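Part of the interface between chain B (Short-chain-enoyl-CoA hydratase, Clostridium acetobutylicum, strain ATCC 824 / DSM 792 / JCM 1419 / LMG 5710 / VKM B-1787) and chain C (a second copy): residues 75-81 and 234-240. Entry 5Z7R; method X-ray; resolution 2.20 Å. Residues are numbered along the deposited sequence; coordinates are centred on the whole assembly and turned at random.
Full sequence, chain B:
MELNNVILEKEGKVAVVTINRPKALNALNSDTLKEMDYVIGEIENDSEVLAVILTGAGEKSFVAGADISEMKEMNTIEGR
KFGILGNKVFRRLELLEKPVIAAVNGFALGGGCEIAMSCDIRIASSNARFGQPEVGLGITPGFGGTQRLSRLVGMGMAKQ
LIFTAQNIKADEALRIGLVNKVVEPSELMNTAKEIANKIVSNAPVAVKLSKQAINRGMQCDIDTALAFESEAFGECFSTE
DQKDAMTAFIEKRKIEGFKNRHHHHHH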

# COMPACT_ATOMS: atom_id res chain seq x y z
N ASN B 75 18.56 -26.65 -5.40
CA ASN B 75 18.15 -26.04 -6.66
C ASN B 75 17.24 -24.81 -6.41
O ASN B 75 17.05 -24.40 -5.26
CB ASN B 75 17.51 -27.09 -7.58
CG ASN B 75 16.05 -27.43 -7.23
OD1 ASN B 75 15.58 -27.25 -6.11
ND2 ASN B 75 15.33 -27.95 -8.23
N THR B 76 16.71 -24.23 -7.49
CA THR B 76 15.94 -22.97 -7.42
C THR B 76 14.74 -23.13 -6.48
O THR B 76 14.56 -22.36 -5.55
CB THR B 76 15.48 -22.54 -8.81
OG1 THR B 76 16.56 -21.89 -9.46
CG2 THR B 76 14.32 -21.58 -8.77
N ILE B 77 13.97 -24.17 -6.73
CA ILE B 77 12.75 -24.43 -6.01
C ILE B 77 13.03 -24.85 -4.59
O ILE B 77 12.25 -24.53 -3.71
CB ILE B 77 11.91 -25.51 -6.76
CG1 ILE B 77 11.62 -25.04 -8.20
CG2 ILE B 77 10.61 -25.81 -6.02
CD1 ILE B 77 11.00 -23.64 -8.32
N GLU B 78 14.12 -25.56 -4.32
CA GLU B 78 14.45 -25.89 -2.94
C GLU B 78 14.90 -24.64 -2.14
O GLU B 78 14.55 -24.47 -0.95
CB GLU B 78 15.52 -26.98 -2.87
CG GLU B 78 15.06 -28.38 -3.34
CD GLU B 78 16.21 -29.32 -3.78
OE1 GLU B 78 17.41 -29.05 -3.54
OE2 GLU B 78 15.90 -30.37 -4.37
N GLY B 79 15.64 -23.74 -2.78
CA GLY B 79 16.23 -22.65 -2.06
C GLY B 79 15.12 -21.70 -1.66
O GLY B 79 15.13 -21.13 -0.57
N ARG B 80 14.18 -21.55 -2.59
CA ARG B 80 12.98 -20.78 -2.42
C ARG B 80 12.19 -21.25 -1.20
O ARG B 80 11.81 -20.44 -0.35
CB ARG B 80 12.14 -20.90 -3.69
CG ARG B 80 10.67 -20.54 -3.52
CD ARG B 80 9.89 -20.73 -4.79
NE ARG B 80 8.64 -20.00 -4.69
CZ ARG B 80 7.55 -20.38 -3.99
NH1 ARG B 80 7.49 -21.52 -3.29
NH2 ARG B 80 6.49 -19.57 -3.99
N LYS B 81 12.02 -22.56 -1.07
CA LYS B 81 11.36 -23.12 0.11
C LYS B 81 12.18 -22.88 1.37
O LYS B 81 11.65 -22.60 2.44
CB LYS B 81 11.08 -24.63 -0.09
CG LYS B 81 10.40 -25.34 1.08
CD LYS B 81 10.23 -26.85 0.82
CE LYS B 81 11.57 -27.61 0.76
NZ LYS B 81 11.45 -29.10 0.75
N GLY C 234 10.79 -16.38 -14.16
CA GLY C 234 12.14 -16.86 -14.25
C GLY C 234 12.42 -18.15 -13.51
O GLY C 234 13.15 -19.02 -14.03
N GLU C 235 11.87 -18.31 -12.31
CA GLU C 235 12.16 -19.55 -11.59
C GLU C 235 11.69 -20.78 -12.37
O GLU C 235 12.19 -21.88 -12.15
CB GLU C 235 11.53 -19.58 -10.20
CG GLU C 235 12.21 -18.71 -9.20
CD GLU C 235 11.42 -18.58 -7.91
OE1 GLU C 235 11.80 -19.28 -6.94
OE2 GLU C 235 10.48 -17.75 -7.88
N CYS C 236 10.69 -20.59 -13.22
CA CYS C 236 10.08 -21.70 -13.94
C CYS C 236 11.05 -22.28 -14.95
O CYS C 236 11.03 -23.50 -15.26
CB CYS C 236 8.80 -21.26 -14.64
SG CYS C 236 7.42 -20.93 -13.54
N PHE C 237 11.91 -21.42 -15.47
CA PHE C 237 12.89 -21.83 -16.44
C PHE C 237 14.04 -22.64 -15.82
O PHE C 237 14.93 -23.07 -16.52
CB PHE C 237 13.41 -20.62 -17.20
CG PHE C 237 12.37 -20.00 -18.08
CD1 PHE C 237 11.50 -19.05 -17.57
CD2 PHE C 237 12.26 -20.37 -19.40
CE1 PHE C 237 10.51 -18.49 -18.37
CE2 PHE C 237 11.29 -19.80 -20.21
CZ PHE C 237 10.41 -18.85 -19.69
N SER C 238 14.00 -22.87 -14.52
CA SER C 238 14.93 -23.78 -13.87
C SER C 238 14.41 -25.22 -13.90
O SER C 238 15.09 -26.12 -13.42
CB SER C 238 15.14 -23.37 -12.40
OG SER C 238 14.01 -23.65 -11.55
N THR C 239 13.20 -25.44 -14.42
CA THR C 239 12.53 -26.74 -14.34
C THR C 239 12.51 -27.52 -15.66
O THR C 239 12.34 -26.95 -16.71
CB THR C 239 11.03 -26.61 -13.82
OG1 THR C 239 10.22 -25.91 -14.77
CG2 THR C 239 10.96 -25.87 -12.52
N GLU C 240 12.60 -28.84 -15.54
CA GLU C 240 12.33 -29.77 -16.64
C GLU C 240 10.96 -29.60 -17.24
O GLU C 240 10.82 -29.61 -18.47
CB GLU C 240 12.41 -31.24 -16.18
CG GLU C 240 13.79 -31.70 -15.76
CD GLU C 240 14.80 -31.47 -16.85
OE1 GLU C 240 14.56 -31.94 -18.00
OE2 GLU C 240 15.82 -30.82 -16.54

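The first turn of a helix in chain B rests against a segment of chain C that includes a type I turn, Cys C236 to Thr C239. The backbones come closest at Thr B76 and Ser C238, whose CA atoms lie 6.6 Å apart. The patch is small, 245 Å² counting both sides, and no hydrogen bond crosses it; many polar groups are met within each stretch or elsewhere in the structure, and much of what meets is carbon against carbon or oxygen.

On chain B, Asn B75 fixes the helix start. With chi1 at 79° (p), its OD1 turns back to accept from Glu B78 N at 2.9 Å, while Asn B75 N donates to Glu B78 OE1 at 3.2 Å. This reciprocal capping box ties up both side chains; Glu B78 stays clear of chain C, and Asn B75 adds almost nothing to the contact.

The contact is carried by Thr B76, Ile B77 and Arg B80. Thr B76 points toward chain C; with chi1 at -81° (m), its methyl CG2 lies 3.6 Å from Glu C235 CG, an aliphatic contact between two residues usually classed as polar. Its OG1 is hydrogen-bonded elsewhere in the structure. Ile B77 leaves its backbone sideways, but chi1 and chi2, both m, bring the end of the chain nearer: CG1 lies 4.4 Å from Thr C239 CG2, and CD1 is 4.4 Å from Glu C235 O, loose van der Waals packing.

Ser C238 follows the same economy. Its p rotamer (73°) folds OG back to donate to Glu C235 O at 2.6 Å, the same carbonyl that accepts from Ser C238 N at 3.1 Å. Ser C238 OG also lies 3.3 Å from Thr B76 CB, its proton already committed. Thr C239, also p at 67°, repeats the motif one residue on: OG1 donates to Cys C236 O at 2.6 Å, and the side chain also caps the helix that follows.

Charge enters one turn along from Thr B76. Arg B80 extends through three t torsions, and Glu C235, m then t, reaches toward it from the other chain. Glu C235 OE1 lies near the guanidinium plane, at its edge, but its distance to Arg B80 NE is 3.9 Å, a long salt bridge; its closer neighbour is Arg B80 CD, at 3.2 Å. All three guanidinium nitrogens are hydrogen-bonded elsewhere. The rule to read here is polar groups that mostly find hydrogen-bond partners away from this contact, within their own stretch or elsewhere, with methyls, methylenes, a serine hydroxyl and one long salt bridge left to make this patch of the interface.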